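Local coordinates for protein diacylglycerol kinase (Bacillus anthracis, PDB 3S40) that probably transfers the gamma-phosphate of ATP to the hydroxyl of diacylglycerol or a related lipid, giving phosphatidic acid or its analogue, at residues Leu28-Pro33 and Gln111-Ala116; Ala93-Gly98 and Lys118-Glu123; Asp225-Lys230 and Gln235-Tyr240. All coordinates share one frame; numbering follows the deposited sequence.

Contact 1. Residues Leu28-Pro33 and Gln111-Ala116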
# COMPACT_ATOMS: atom_id res chain seq x y z
N LEU A 28 10.80 21.34 -2.30
CA LEU A 28 10.28 21.70 -3.60
C LEU A 28 11.41 21.98 -4.60
O LEU A 28 11.25 21.79 -5.80
CB LEU A 28 9.34 22.88 -3.45
CG LEU A 28 7.84 22.63 -3.62
CD1 LEU A 28 7.46 21.22 -3.27
CD2 LEU A 28 7.01 23.65 -2.82
N THR A 29 12.56 22.40 -4.09
CA THR A 29 13.74 22.59 -4.93
C THR A 29 14.20 21.23 -5.45
O THR A 29 14.75 21.11 -6.54
CB THR A 29 14.89 23.21 -4.13
OG1 THR A 29 14.51 24.54 -3.73
CG2 THR A 29 16.17 23.26 -4.96
N LYS A 30 13.99 20.21 -4.65
CA LYS A 30 14.41 18.88 -5.04
C LYS A 30 13.46 18.22 -6.04
O LYS A 30 13.88 17.55 -6.97
CB LYS A 30 14.59 18.02 -3.81
CG LYS A 30 15.76 18.44 -2.95
CD LYS A 30 15.81 17.65 -1.65
CE LYS A 30 16.96 18.11 -0.77
NZ LYS A 30 17.07 17.28 0.47
N ILE A 31 12.16 18.43 -5.86
CA ILE A 31 11.24 17.63 -6.68
C ILE A 31 10.61 18.35 -7.86
O ILE A 31 10.33 17.73 -8.87
CB ILE A 31 10.13 16.97 -5.83
CG1 ILE A 31 9.07 17.98 -5.42
CG2 ILE A 31 10.73 16.26 -4.62
CD1 ILE A 31 8.03 17.40 -4.45
N VAL A 32 10.39 19.65 -7.75
CA VAL A 32 9.59 20.30 -8.79
C VAL A 32 10.30 20.49 -10.14
O VAL A 32 9.72 20.23 -11.20
CB VAL A 32 8.98 21.64 -8.30
CG1 VAL A 32 8.24 22.30 -9.45
CG2 VAL A 32 8.03 21.39 -7.13
N PRO A 33 11.56 20.94 -10.12
CA PRO A 33 12.27 21.24 -11.37
C PRO A 33 12.35 20.11 -12.40
O PRO A 33 12.02 20.36 -13.56
CB PRO A 33 13.66 21.68 -10.89
CG PRO A 33 13.37 22.33 -9.57
CD PRO A 33 12.30 21.45 -8.94
N GLN A 111 14.32 6.55 -1.99
CA GLN A 111 13.82 7.29 -0.83
C GLN A 111 14.40 8.72 -0.76
O GLN A 111 13.92 9.56 0.00
CB GLN A 111 14.07 6.50 0.46
CG GLN A 111 13.25 5.20 0.56
CD GLN A 111 11.74 5.46 0.55
OE1 GLN A 111 11.19 6.02 1.50
NE2 GLN A 111 11.05 5.05 -0.53
N ASN A 112 15.41 8.99 -1.57
CA ASN A 112 15.88 10.35 -1.79
C ASN A 112 14.88 11.04 -2.72
O ASN A 112 14.69 10.61 -3.87
CB ASN A 112 17.28 10.31 -2.44
CG ASN A 112 17.76 11.67 -2.91
OD1 ASN A 112 17.17 12.29 -3.79
ND2 ASN A 112 18.86 12.13 -2.34
N ILE A 113 14.22 12.08 -2.23
CA ILE A 113 13.08 12.63 -2.97
C ILE A 113 13.49 13.22 -4.31
O ILE A 113 12.73 13.15 -5.27
CB ILE A 113 12.26 13.63 -2.16
CG1 ILE A 113 13.09 14.86 -1.80
CG2 ILE A 113 11.71 12.95 -0.90
CD1 ILE A 113 12.30 15.89 -1.03
N ALA A 114 14.71 13.76 -4.40
CA ALA A 114 15.20 14.27 -5.68
C ALA A 114 15.24 13.14 -6.71
O ALA A 114 14.83 13.31 -7.85
CB ALA A 114 16.59 14.92 -5.53
N GLU A 115 15.78 11.99 -6.29
CA GLU A 115 15.86 10.80 -7.16
C GLU A 115 14.49 10.23 -7.52
O GLU A 115 14.27 9.78 -8.64
CB GLU A 115 16.71 9.71 -6.50
CG GLU A 115 18.18 10.10 -6.33
CD GLU A 115 18.80 10.55 -7.64
OE1 GLU A 115 18.55 9.89 -8.67
OE2 GLU A 115 19.53 11.57 -7.64
N ALA A 116 13.58 10.25 -6.55
CA ALA A 116 12.20 9.83 -6.77
C ALA A 116 11.51 10.69 -7.84
O ALA A 116 10.74 10.16 -8.64
CB ALA A 116 11.42 9.89 -5.45

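Contact 2. Residues Ala93-Gly98 and Lys118-Glu123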
# COMPACT_ATOMS: atom_id res chain seq x y z
N ALA A 93 1.78 8.20 -9.07
CA ALA A 93 3.19 8.14 -8.69
C ALA A 93 3.35 8.70 -7.29
O ALA A 93 2.53 9.50 -6.84
CB ALA A 93 4.05 8.91 -9.68
N ILE A 94 4.38 8.24 -6.58
CA ILE A 94 4.59 8.63 -5.19
C ILE A 94 5.98 9.20 -5.04
O ILE A 94 6.94 8.62 -5.52
CB ILE A 94 4.50 7.39 -4.24
CG1 ILE A 94 3.12 6.73 -4.35
CG2 ILE A 94 4.81 7.79 -2.79
CD1 ILE A 94 3.05 5.40 -3.62
N ILE A 95 6.08 10.35 -4.40
CA ILE A 95 7.36 10.81 -3.92
C ILE A 95 7.25 10.70 -2.43
O ILE A 95 6.39 11.31 -1.82
CB ILE A 95 7.66 12.25 -4.31
CG1 ILE A 95 7.64 12.38 -5.83
CG2 ILE A 95 9.04 12.65 -3.77
CD1 ILE A 95 7.63 13.82 -6.32
N PRO A 96 8.13 9.88 -1.83
CA PRO A 96 8.04 9.49 -0.42
C PRO A 96 8.29 10.68 0.50
O PRO A 96 9.35 11.25 0.45
CB PRO A 96 9.14 8.43 -0.28
CG PRO A 96 10.12 8.77 -1.35
CD PRO A 96 9.32 9.35 -2.50
N GLY A 97 7.31 11.05 1.32
CA GLY A 97 7.46 12.21 2.18
C GLY A 97 7.14 11.91 3.63
O GLY A 97 6.95 12.83 4.42
N GLY A 98 7.08 10.63 3.97
CA GLY A 98 6.81 10.21 5.33
C GLY A 98 8.02 9.49 5.88
O GLY A 98 9.13 9.66 5.36
N LYS A 118 12.98 12.39 -10.30
CA LYS A 118 13.62 12.05 -11.56
C LYS A 118 13.15 10.72 -12.15
O LYS A 118 12.92 10.61 -13.35
CB LYS A 118 15.14 12.06 -11.40
CG LYS A 118 15.65 13.43 -10.99
CD LYS A 118 17.13 13.44 -10.70
CE LYS A 118 17.55 14.76 -10.11
NZ LYS A 118 19.00 14.75 -9.76
N LEU A 119 12.99 9.72 -11.28
CA LEU A 119 12.36 8.45 -11.65
C LEU A 119 11.01 8.66 -12.37
O LEU A 119 10.76 8.06 -13.41
CB LEU A 119 12.16 7.57 -10.40
CG LEU A 119 11.45 6.23 -10.72
CD1 LEU A 119 12.37 5.30 -11.49
CD2 LEU A 119 10.95 5.58 -9.45
N ILE A 120 10.16 9.52 -11.84
CA ILE A 120 8.84 9.73 -12.46
C ILE A 120 9.04 10.19 -13.89
O ILE A 120 8.28 9.86 -14.79
CB ILE A 120 8.05 10.79 -11.69
CG1 ILE A 120 7.72 10.26 -10.29
CG2 ILE A 120 6.81 11.21 -12.47
CD1 ILE A 120 7.08 11.28 -9.36
N THR A 121 10.11 10.95 -14.08
CA THR A 121 10.51 11.51 -15.35
C THR A 121 10.82 10.42 -16.38
O THR A 121 10.79 10.67 -17.58
CB THR A 121 11.76 12.39 -15.09
OG1 THR A 121 11.38 13.77 -15.06
CG2 THR A 121 12.86 12.13 -16.06
N LYS A 122 11.12 9.22 -15.92
CA LYS A 122 11.45 8.14 -16.84
C LYS A 122 10.20 7.43 -17.30
O LYS A 122 10.23 6.62 -18.23
CB LYS A 122 12.41 7.15 -16.18
CG LYS A 122 13.76 7.75 -15.79
CD LYS A 122 14.42 8.48 -16.96
CE LYS A 122 15.80 9.02 -16.56
NZ LYS A 122 16.30 10.00 -17.56
N GLU A 123 9.08 7.74 -16.64
CA GLU A 123 7.79 7.20 -17.07
C GLU A 123 7.69 5.66 -17.18
O GLU A 123 7.05 5.15 -18.10
CB GLU A 123 7.41 7.82 -18.41
CG GLU A 123 7.43 9.35 -18.40
CD GLU A 123 6.76 9.97 -19.63
OE1 GLU A 123 6.25 9.24 -20.51
OE2 GLU A 123 6.77 11.21 -19.71

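Contact 3. Residues Asp225-Lys230 and Gln235-Tyr240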
# COMPACT_ATOMS: atom_id res chain seq x y z
N ASP A 225 -2.23 -12.50 -0.02
CA ASP A 225 -1.54 -13.41 0.89
C ASP A 225 -2.18 -13.43 2.27
O ASP A 225 -2.18 -12.42 2.99
CB ASP A 225 -0.06 -13.05 1.00
CG ASP A 225 0.73 -13.46 -0.22
OD1 ASP A 225 1.59 -14.37 -0.11
OD2 ASP A 225 0.47 -12.90 -1.30
N ILE A 226 -2.75 -14.57 2.62
CA ILE A 226 -3.27 -14.78 3.95
C ILE A 226 -2.12 -15.25 4.83
O ILE A 226 -1.37 -16.15 4.46
CB ILE A 226 -4.35 -15.87 3.97
CG1 ILE A 226 -5.49 -15.50 3.03
CG2 ILE A 226 -4.83 -16.12 5.39
CD1 ILE A 226 -6.58 -16.56 2.94
N PHE A 227 -1.99 -14.64 5.99
CA PHE A 227 -0.91 -14.98 6.90
C PHE A 227 -1.46 -15.01 8.32
O PHE A 227 -1.98 -14.00 8.84
CB PHE A 227 0.22 -13.94 6.77
CG PHE A 227 1.47 -14.29 7.53
CD1 PHE A 227 2.43 -15.11 6.97
CD2 PHE A 227 1.68 -13.79 8.81
CE1 PHE A 227 3.59 -15.43 7.67
CE2 PHE A 227 2.84 -14.10 9.51
CZ PHE A 227 3.79 -14.92 8.94
N VAL A 228 -1.38 -16.17 8.94
CA VAL A 228 -1.90 -16.36 10.28
C VAL A 228 -0.81 -16.79 11.25
O VAL A 228 -0.09 -17.75 11.00
CB VAL A 228 -2.99 -17.43 10.29
CG1 VAL A 228 -3.51 -17.63 11.71
CG2 VAL A 228 -4.12 -17.05 9.34
N VAL A 229 -0.66 -16.07 12.36
CA VAL A 229 0.25 -16.58 13.37
C VAL A 229 -0.55 -17.26 14.47
O VAL A 229 -1.38 -16.63 15.12
CB VAL A 229 1.14 -15.50 13.96
CG1 VAL A 229 2.15 -16.13 14.92
CG2 VAL A 229 1.85 -14.74 12.84
N LYS A 230 -0.30 -18.55 14.65
CA LYS A 230 -1.06 -19.34 15.61
C LYS A 230 -0.64 -18.99 17.03
O LYS A 230 0.42 -18.40 17.24
CB LYS A 230 -0.87 -20.83 15.33
CG LYS A 230 -1.10 -21.19 13.87
CD LYS A 230 -0.89 -22.68 13.61
CE LYS A 230 -0.98 -22.98 12.11
NZ LYS A 230 -0.80 -24.42 11.79
N GLN A 235 7.10 -17.15 18.71
CA GLN A 235 8.55 -17.21 18.60
C GLN A 235 9.00 -17.20 17.14
O GLN A 235 9.78 -16.35 16.72
CB GLN A 235 9.08 -18.46 19.30
CG GLN A 235 10.47 -18.88 18.86
CD GLN A 235 10.60 -20.39 18.74
OE1 GLN A 235 9.89 -21.15 19.40
NE2 GLN A 235 11.51 -20.84 17.88
N ALA A 236 8.49 -18.16 16.37
CA ALA A 236 8.83 -18.29 14.96
C ALA A 236 8.55 -17.00 14.21
O ALA A 236 9.33 -16.56 13.37
CB ALA A 236 8.05 -19.44 14.33
N PHE A 237 7.42 -16.39 14.53
CA PHE A 237 7.01 -15.16 13.87
C PHE A 237 7.98 -14.02 14.16
O PHE A 237 8.24 -13.18 13.30
CB PHE A 237 5.61 -14.78 14.30
CG PHE A 237 5.20 -13.41 13.87
CD1 PHE A 237 5.14 -13.09 12.53
CD2 PHE A 237 4.89 -12.45 14.80
CE1 PHE A 237 4.77 -11.82 12.13
CE2 PHE A 237 4.51 -11.19 14.41
CZ PHE A 237 4.45 -10.88 13.07
N LYS A 238 8.49 -13.99 15.39
CA LYS A 238 9.48 -12.99 15.77
C LYS A 238 10.68 -13.09 14.84
O LYS A 238 11.30 -12.08 14.49
CB LYS A 238 9.88 -13.15 17.23
CG LYS A 238 8.85 -12.61 18.21
CD LYS A 238 8.73 -13.47 19.46
CE LYS A 238 9.98 -13.42 20.32
NZ LYS A 238 9.87 -14.33 21.50
N ASP A 239 11.00 -14.32 14.43
CA ASP A 239 12.13 -14.57 13.55
C ASP A 239 11.93 -14.04 12.13
O ASP A 239 12.86 -13.51 11.52
CB ASP A 239 12.47 -16.06 13.52
CG ASP A 239 13.29 -16.48 14.73
OD1 ASP A 239 14.07 -15.65 15.23
OD2 ASP A 239 13.14 -17.64 15.17
N TYR A 240 10.72 -14.18 11.60
CA TYR A 240 10.38 -13.66 10.27
C TYR A 240 10.61 -12.15 10.13
O TYR A 240 10.94 -11.67 9.05
CB TYR A 240 8.92 -13.95 9.94
CG TYR A 240 8.62 -15.34 9.46
CD1 TYR A 240 9.15 -16.46 10.09
CD2 TYR A 240 7.77 -15.54 8.37
CE1 TYR A 240 8.86 -17.74 9.64
CE2 TYR A 240 7.48 -16.81 7.92
CZ TYR A 240 8.02 -17.90 8.55
OH TYR A 240 7.72 -19.17 8.09

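Contact 1. Residues Leu28-Pro33 and Gln111-Ala116
Lys30 and Ile31 on helix 24-38 meet Ile113 and Ala114 in the first turn of helix 113-120, and every contact between the two segments is van der Waals in kind. The apolar part centres on Ile113. Its CB, CG1 and CD1 all lie close to the CG2 methyl of Ile31, the approach of Ile31 CG2 to Ile113 CB being 3.9 Å. With chi1 at 64°, Ile113 CG1 sits between its own backbone N and carbonyl carbon, which turns the CG1-CD1 arm toward helix 24-38. Ile31 adopts a similar first torsion, and it is CG2, not the longer CG1 branch, that touches.

Aliphatic contact with a charged residue forms the second group. Lys30 is extended beyond CG, and its chain runs across the Ile113 arm at about a right angle; Lys30 CD stands 3.9 Å from Ile113 CG1. The Lys30 chain leads on past Ile113, its end directed away from the other helix, so that only methylene groups are spent on the contact.

Close backbone approach, with a CB contact beside it, makes the third group. The CA atoms of Lys30 and Ala114 are 4.7 Å apart, a close approach permitted by the small side chain of Ala114. Lys30 O lies 3.8 Å from Ala114 CA, and Lys30 CB is 4.1 Å from Ala114 CB.

Within 111-116, the one side-chain hydrogen bond is a cap. Asn112 OD1 accepts from Glu115 N at 2.9 Å with an N-H...O angle of 161°, the donor tilted 22° from the carbonyl plane, so Asn112 is the N-cap of helix 113-120. Inward, Ile31 and Ile113 both rest on Phe70 of strand 66-71. Two neighbouring helices packed over one face of a parallel sheet are consistent with the alpha/beta catalytic domain of diacylglycerol kinases.

Contact 2. Residues Ala93-Gly98 and Lys118-Glu123
Ala93 CB points toward helix 113-120 and lies 3.9 Å from Ile120 CD1 and 4.0 Å from Ile120 CG1, so the small methyl takes the outer part of the buried isoleucine side chain. Even the closest pair of CA atoms, those of Ala93 and Ile120, is 7.0 Å apart; side chains alone bridge strand and helix here. In Ile120, CG1 is anti to the carbonyl carbon (chi1 -66°), and the nearly straight continuation at chi2 173° carries CD1 toward the strand.

Strand 91-96 is an outermost strand of the four-stranded parallel sheet of the catalytic domain, and helix 113-120 packs on that sheet, with Ile120 also touching Ile68 on strand 66-71 and Leu35 on helix 24-38. Backbone hydrogen bonds join Ala93 and Ile95 to strand 66-71.

Two residues on, Ile95, buried like Ala93, offers its CG1 branch. Ile95 CG1 approaches Ile120 CD1 to 3.7 Å, and the terminal methyls Ile95 CD1 and Ile120 CD1 stand 4.0 Å apart, the side chains crossing at about a right angle.

Contact 3. Residues Asp225-Lys230 and Gln235-Tyr240
A strand and the short helix that follows it in the chain form this buried contact: strand 224-230, from an antiparallel sheet that also contains strands 198-202 and 254-259, packs against helix 234-240. Their local axes come within 9.1 Å at 137°, a reversal well short of antiparallel. The meeting surface is built from four hydrophobic or aromatic side chains, Phe227 and Val229 on the strand, Phe237 and Tyr240 on the helix.

Val229 lies over a face of the Phe237 ring. Its CG2 methyl is 4.0 Å from the ring centroid and 25° off the ring normal, which meets the geometry of a CH-pi contact, offset toward the CG and CD1 side. The other methyl is also used: Val229 CG1 reaches Phe237 CB at 3.8 Å, so the valine straddles the root of the aromatic side chain.

This strand and helix lie in the region assigned to the YegS-type, NAD-kinase-like beta-sandwich domain. Neighbours extend the apolar layer: Ile254 of strand 254-259 touches both phenylalanines, and Phe213 makes an edge-to-face pair with Phe237.

Phe227 carries the other half of the contact. CG anti to the backbone N (chi1 -172°) directs its ring toward the helix, where one edge meets Phe237 and the neighbouring CE1/CZ side meets Tyr240. Phe237 CD1 comes to that edge, near the ring plane, at 3.9 Å from Phe227 CE2. On the Tyr240 side the approach is looser and oblique, with Phe227 CZ 4.1 Å from Tyr240 CD2 and Phe227 CE1 equally far from Tyr240 CE2. Beyond this apolar contact the phenol oxygen of Tyr240 is held by Ser249 N, a hydrogen bond that ties the far end of the ring to the loop after the helix.

Overall arrangement
Contacts 1 and 2 both use helix 113-120 and adjoin, their centres 8 Å apart: contact 1 joins its first turn to helix 24-38, and contact 2 joins its later residue Ile120 to strand 91-96. Ile113 of contact 1 packs on Ile95 of contact 2, so the two share apolar packing between helix and sheet. Contact 2 is wholly buried and purely aliphatic, whereas contact 1 is partly buried and borrows the methylenes of an exposed lysine. Contact 3 is equally buried but aromatic, and belongs to the C-terminal domain, with its centre 37 Å from that of contact 1 and 32 Å from that of contact 2, on the opposite side of the chain's centre.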